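Long-range contacts in peptidase M16 domain protein (Alicyclobacillus acidocaldarius subsp. acidocaldarius DSM 446, PDB 4XEA), which is a putative metallopeptidase of the M16 (insulinase-like) family that probably hydrolyses peptide bonds at a metal site, occupied here by nickel: residues F246-P251 and S418-S423; L5-R10 and M23-L28. All coordinates share one frame; numbering follows the deposited sequence.

How the contacts relate
Contacts 1 and 2 lie on opposite sides of the chain's centre, about 47 Å apart between centres and about 36 Å between nearest atoms. Contact 2 (5-10 with 23-28) is at the margin of the mixed sheet that contains 10-13, 19-24 and 194-200; contact 1 (246-251 with 418-423) is in the mixed sheet in which 415-422 lies between 241-246 and 252-258. Neither supplies a ligand of the nickel ion, held by His61, His65 and Glu136, of which the two histidines belong to the HXXEH signature of M16 peptidases. Contact 1 joins segments 167 residues apart, contact 2 segments only 13 apart; each packs on a helix remote in sequence, 144-156 and 367-379. Both also touch the second subunit.

Contact 1. Residues F246-P251 and S418-S423; sequences FPVQQP and SAVLPS. Unlike the reference sequence in segment 418-423: Leu421 (reference Val).
The carbonyl oxygen Phe246 O is gripped three times. Its main bond comes from the backbone N-H of Ser423, with Ser423 N to Phe246 O at 2.9 Å and 157° at the hydrogen; the donor stands above the carbonyl plane, 57° out of it. Val248 N adds a weak bond to Phe246 O at 2.7 Å, closing an inverse gamma turn centred on Pro247. The third partner is a CA-H donor, Pro422 CA, 3.5 Å from Phe246 O. From the same edge of the residue, Phe246 N donates to Leu421 O at 2.9 Å, arriving nearly along the C=O axis (166°). By bonding to the residues before and after Pro422, Phe246 makes a parallel bridge with it. This is where strand 241-246, outermost in its sheet within the chain, pairs with the C-terminal strand 415-422, which is inserted between 241-246 and its sequence neighbour 252-258. The loop 247-251 therefore has to pass round the end of the inserted strand. Pro422 has no N-H for the loop, and carbon packing takes over there: the two proline rings cross obliquely, Pro251 CG lying 3.7 Å from Pro422 CD. Two residues before Pro422, Val420 O is approached by Pro251 CA at 3.3 Å, a CA-H...O contact. Val248 CG2, in the crowded position between its backbone N and carbonyl carbon, rests 3.6 Å from Pro422 CA. Val248 O is buried against the Pro422 ring without a hydrogen-bond partner in the model. Val420 CG1, anti to its backbone N, presses on Phe246 CB at 3.4 Å and also meets Val248 CG1. Helix 144-156 covers this patch, touching Phe246 through Arg147, Val248 through Pro144 and Val420 through Ala148.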
loop_
_atom_site.group_PDB
_atom_site.type_symbol
_atom_site.label_atom_id
_atom_site.label_comp_id
_atom_site.label_asym_id
_atom_site.label_seq_id
_atom_site.Cartn_x
_atom_site.Cartn_y
_atom_site.Cartn_z
ATOM N N PHE A 246 -3.693 27.498 1.480
ATOM C CA PHE A 246 -4.055 26.597 0.378
ATOM C C PHE A 246 -5.425 25.993 0.700
ATOM O O PHE A 246 -5.752 25.830 1.882
ATOM C CB PHE A 246 -2.995 25.498 0.246
ATOM C CG PHE A 246 -2.662 25.116 -1.185
ATOM C CD1 PHE A 246 -2.158 26.062 -2.076
ATOM C CD2 PHE A 246 -2.828 23.808 -1.631
ATOM C CE1 PHE A 246 -1.833 25.709 -3.400
ATOM C CE2 PHE A 246 -2.512 23.440 -2.955
ATOM C CZ PHE A 246 -2.010 24.392 -3.837
ATOM N N PRO A 247 -6.249 25.703 -0.338
ATOM C CA PRO A 247 -7.512 24.953 -0.156
ATOM C C PRO A 247 -7.300 23.540 0.414
ATOM O O PRO A 247 -7.283 22.556 -0.330
ATOM C CB PRO A 247 -8.075 24.907 -1.577
ATOM C CG PRO A 247 -7.645 26.201 -2.163
ATOM C CD PRO A 247 -6.214 26.343 -1.672
ATOM N N VAL A 248 -7.080 23.472 1.727
ATOM C CA VAL A 248 -6.840 22.222 2.475
ATOM C C VAL A 248 -7.859 22.351 3.568
ATOM O O VAL A 248 -8.265 23.460 3.891
ATOM C CB VAL A 248 -5.452 22.128 3.145
ATOM C CG1 VAL A 248 -4.365 21.764 2.152
ATOM C CG2 VAL A 248 -5.109 23.423 3.903
ATOM N N GLN A 249 -8.292 21.238 4.132
ATOM C CA GLN A 249 -9.325 21.293 5.145
ATOM C C GLN A 249 -8.758 21.244 6.560
ATOM O O GLN A 249 -9.443 21.599 7.515
ATOM C CB GLN A 249 -10.394 20.224 4.888
ATOM C CG GLN A 249 -11.355 20.573 3.704
ATOM C CD GLN A 249 -11.869 22.033 3.716
ATOM O OE1 GLN A 249 -12.802 22.380 4.446
ATOM N NE2 GLN A 249 -11.255 22.882 2.889
ATOM N N GLN A 250 -7.491 20.867 6.697
ATOM C CA GLN A 250 -6.805 21.045 7.974
ATOM C C GLN A 250 -5.359 21.503 7.732
ATOM O O GLN A 250 -4.787 21.236 6.666
ATOM C CB GLN A 250 -6.884 19.775 8.842
ATOM C CG GLN A 250 -6.109 18.561 8.332
ATOM C CD GLN A 250 -6.711 17.926 7.083
ATOM O OE1 GLN A 250 -6.257 18.177 5.958
ATOM N NE2 GLN A 250 -7.734 17.091 7.275
ATOM N N PRO A 251 -4.777 22.218 8.708
ATOM C CA PRO A 251 -3.387 22.630 8.509
ATOM C C PRO A 251 -2.445 21.423 8.376
ATOM O O PRO A 251 -2.799 20.316 8.815
ATOM C CB PRO A 251 -3.065 23.451 9.767
ATOM C CG PRO A 251 -4.381 23.825 10.357
ATOM C CD PRO A 251 -5.349 22.747 9.958
ATOM N N SER A 418 7.836 24.572 8.143
ATOM C CA SER A 418 6.907 25.100 7.151
ATOM C C SER A 418 5.489 24.556 7.302
ATOM O O SER A 418 5.306 23.389 7.663
ATOM C CB SER A 418 7.452 24.841 5.751
ATOM O OG SER A 418 7.316 23.481 5.422
ATOM N N ALA A 419 4.495 25.391 6.998
ATOM C CA ALA A 419 3.099 25.057 7.226
ATOM C C ALA A 419 2.248 25.441 6.010
ATOM O O ALA A 419 2.534 26.403 5.276
ATOM C CB ALA A 419 2.567 25.778 8.497
ATOM N N VAL A 420 1.192 24.669 5.811
ATOM C CA VAL A 420 0.162 24.996 4.831
ATOM C C VAL A 420 -1.077 25.158 5.652
ATOM O O VAL A 420 -1.385 24.275 6.455
ATOM C CB VAL A 420 -0.043 23.859 3.795
ATOM C CG1 VAL A 420 -1.134 24.241 2.798
ATOM C CG2 VAL A 420 1.261 23.581 3.086
ATOM N N LEU A 421 -1.766 26.281 5.468
ATOM C CA LEU A 421 -2.852 26.697 6.335
ATOM C C LEU A 421 -4.149 26.757 5.522
ATOM O O LEU A 421 -4.139 27.149 4.356
ATOM C CB LEU A 421 -2.538 28.072 6.949
ATOM C CG LEU A 421 -1.189 28.216 7.686
ATOM C CD1 LEU A 421 -0.991 29.654 8.177
ATOM C CD2 LEU A 421 -1.108 27.244 8.861
ATOM N N PRO A 422 -5.279 26.376 6.127
ATOM C CA PRO A 422 -6.496 26.387 5.308
ATOM C C PRO A 422 -6.819 27.781 4.760
ATOM O O PRO A 422 -6.792 28.751 5.518
ATOM C CB PRO A 422 -7.573 25.919 6.286
ATOM C CG PRO A 422 -6.833 25.097 7.279
ATOM C CD PRO A 422 -5.479 25.706 7.421
ATOM N N SER A 423 -7.078 27.879 3.455
ATOM C CA SER A 423 -7.653 29.100 2.858
ATOM C C SER A 423 -9.024 29.378 3.449
ATOM O O SER A 423 -9.793 28.442 3.698
ATOM C CB SER A 423 -7.832 28.958 1.341
ATOM O OG SER A 423 -6.639 29.295 0.672
ATOM O OXT SER A 423 -9.406 30.533 3.658
#

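Contact 2. Residues L5-R10 and M23-L28; sequences LPFETR and MPRPAL
Phe7, Met23 and Pro24 bury the most surface where the N-terminal segment runs antiparallel beside the end of strand 19-24, and no hydrogen bond joins the two segments. CB of Phe7 points toward 23-28, and its CG takes the crowded position between the backbone N and carbonyl carbon (chi1 47°). Leu5 CB, from its own segment, sits over the ring centre 4.0 Å above one face; Arg25 CD lies over the opposite face. The Arg25 guanidinium is tilted 52° from the ring. CG, CD and NE of Arg25 lie along the ring, NE coming 3.8 Å from Phe7 CD1, while NH1 is bonded to Asn367 OD1 and Asp365 O. Selenomethionine Met23 runs alongside the ring, with Met23 CG 3.7 Å from Phe7 CE2. Its SE lies 5.0 Å from the centroid of the Phe7 ring, 64° off the normal: an oblique Met-aromatic contact. Pro24 O meets Phe7 CB at 3.3 Å. Glu8 O, buried with no hydrogen-bond partner in the model, receives a CA-H...O contact from Met23 CA at 3.4 Å; Pro24 CD lies beside it. The Glu8 carboxylate is turned to Arg10, which grips it side-on through NE and NH2. An alanine in place of Phe7 would lack the ring, and Met23 and the Arg25 chain would probably lose their shared packing surface. Strand 19-24 pairs here between 10-13 and 194-200; Ala204 of helix 204-216 touches Pro24, and Leu370 of helix 367-379 packs against Phe7, Met23 and Arg25 together.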
loop_
_atom_site.group_PDB
_atom_site.type_symbol
_atom_site.label_atom_id
_atom_site.label_comp_id
_atom_site.label_asym_id
_atom_site.label_seq_id
_atom_site.Cartn_x
_atom_site.Cartn_y
_atom_site.Cartn_z
ATOM N N LEU A 5 20.617 -15.526 3.693
ATOM C CA LEU A 5 19.338 -15.573 3.002
ATOM C C LEU A 5 19.016 -17.002 2.572
ATOM O O LEU A 5 19.929 -17.768 2.265
ATOM C CB LEU A 5 19.350 -14.636 1.804
ATOM C CG LEU A 5 19.296 -13.170 2.249
ATOM C CD1 LEU A 5 19.851 -12.240 1.148
ATOM C CD2 LEU A 5 17.865 -12.784 2.684
ATOM N N PRO A 6 17.715 -17.370 2.548
ATOM C CA PRO A 6 17.324 -18.735 2.171
ATOM C C PRO A 6 17.519 -19.090 0.693
ATOM O O PRO A 6 17.466 -20.265 0.336
ATOM C CB PRO A 6 15.832 -18.790 2.518
ATOM C CG PRO A 6 15.573 -17.615 3.369
ATOM C CD PRO A 6 16.553 -16.574 2.981
ATOM N N PHE A 7 17.765 -18.092 -0.147
ATOM C CA PHE A 7 17.884 -18.268 -1.591
ATOM C C PHE A 7 19.270 -17.859 -2.073
ATOM O O PHE A 7 20.004 -17.198 -1.352
ATOM C CB PHE A 7 16.853 -17.394 -2.305
ATOM C CG PHE A 7 16.795 -15.952 -1.804
ATOM C CD1 PHE A 7 15.831 -15.559 -0.878
ATOM C CD2 PHE A 7 17.681 -14.998 -2.281
ATOM C CE1 PHE A 7 15.767 -14.219 -0.426
ATOM C CE2 PHE A 7 17.624 -13.644 -1.837
ATOM C CZ PHE A 7 16.665 -13.269 -0.909
ATOM N N GLU A 8 19.595 -18.243 -3.308
ATOM C CA GLU A 8 20.847 -17.861 -3.946
ATOM C C GLU A 8 20.771 -16.401 -4.342
ATOM O O GLU A 8 19.702 -15.922 -4.744
ATOM C CB GLU A 8 21.107 -18.705 -5.211
ATOM C CG GLU A 8 22.232 -18.138 -6.087
ATOM C CD GLU A 8 22.669 -19.050 -7.236
ATOM O OE1 GLU A 8 21.831 -19.771 -7.803
ATOM O OE2 GLU A 8 23.857 -18.981 -7.602
ATOM N N THR A 9 21.897 -15.705 -4.222
ATOM C CA THR A 9 22.095 -14.423 -4.891
ATOM C C THR A 9 23.273 -14.538 -5.864
ATOM O O THR A 9 24.422 -14.715 -5.439
ATOM C CB THR A 9 22.341 -13.289 -3.893
ATOM O OG1 THR A 9 21.248 -13.233 -2.987
ATOM C CG2 THR A 9 22.486 -11.943 -4.602
ATOM N N ARG A 10 22.970 -14.386 -7.157
ATOM C CA ARG A 10 23.935 -14.520 -8.242
ATOM C C ARG A 10 24.135 -13.146 -8.895
ATOM O O ARG A 10 23.253 -12.639 -9.593
ATOM C CB ARG A 10 23.431 -15.545 -9.269
ATOM C CG ARG A 10 24.478 -16.030 -10.275
ATOM C CD ARG A 10 23.876 -16.982 -11.316
ATOM N NE ARG A 10 23.272 -18.177 -10.716
ATOM C CZ ARG A 10 22.750 -19.200 -11.406
ATOM N NH1 ARG A 10 22.708 -19.179 -12.737
ATOM N NH2 ARG A 10 22.254 -20.246 -10.764
HETATM N N MSE A 23 17.998 -13.344 -7.924
HETATM C CA MSE A 23 17.643 -13.980 -6.654
HETATM C C MSE A 23 16.490 -14.980 -6.853
HETATM O O MSE A 23 15.336 -14.684 -6.530
HETATM C CB MSE A 23 17.248 -12.899 -5.629
HETATM C CG MSE A 23 18.426 -12.080 -5.125
HETATM SE SE MSE A 23 17.805 -10.572 -4.056
HETATM C CE MSE A 23 17.464 -9.336 -5.532
ATOM N N PRO A 24 16.793 -16.182 -7.380
ATOM C CA PRO A 24 15.731 -17.158 -7.606
ATOM C C PRO A 24 15.114 -17.681 -6.298
ATOM O O PRO A 24 15.832 -17.996 -5.365
ATOM C CB PRO A 24 16.447 -18.281 -8.381
ATOM C CG PRO A 24 17.904 -18.121 -8.060
ATOM C CD PRO A 24 18.110 -16.655 -7.850
ATOM N N ARG A 25 13.780 -17.727 -6.230
ATOM C CA ARG A 25 13.034 -18.190 -5.048
ATOM C C ARG A 25 11.948 -19.089 -5.607
ATOM O O ARG A 25 10.875 -18.613 -5.960
ATOM C CB ARG A 25 12.451 -16.994 -4.271
ATOM C CG ARG A 25 13.487 -15.898 -3.955
ATOM C CD ARG A 25 12.846 -14.624 -3.393
ATOM N NE ARG A 25 12.281 -14.862 -2.066
ATOM C CZ ARG A 25 11.305 -14.158 -1.492
ATOM N NH1 ARG A 25 10.757 -13.107 -2.095
ATOM N NH2 ARG A 25 10.874 -14.519 -0.287
ATOM N N PRO A 26 12.237 -20.401 -5.718
ATOM C CA PRO A 26 11.405 -21.318 -6.522
ATOM C C PRO A 26 9.996 -21.549 -5.995
ATOM O O PRO A 26 9.112 -21.954 -6.762
ATOM C CB PRO A 26 12.212 -22.628 -6.540
ATOM C CG PRO A 26 13.252 -22.505 -5.469
ATOM C CD PRO A 26 13.507 -21.023 -5.290
ATOM N N ALA A 27 9.787 -21.284 -4.707
ATOM C CA ALA A 27 8.482 -21.483 -4.083
ATOM C C ALA A 27 7.449 -20.398 -4.460
ATOM O O ALA A 27 6.266 -20.545 -4.154
ATOM C CB ALA A 27 8.636 -21.558 -2.549
ATOM N N LEU A 28 7.885 -19.340 -5.133
ATOM C CA LEU A 28 7.021 -18.193 -5.434
ATOM C C LEU A 28 6.493 -18.183 -6.865
ATOM O O LEU A 28 7.186 -18.608 -7.774
ATOM C CB LEU A 28 7.775 -16.893 -5.176
ATOM C CG LEU A 28 8.231 -16.656 -3.745
ATOM C CD1 LEU A 28 8.757 -15.223 -3.678
ATOM C CD2 LEU A 28 7.118 -16.892 -2.746
#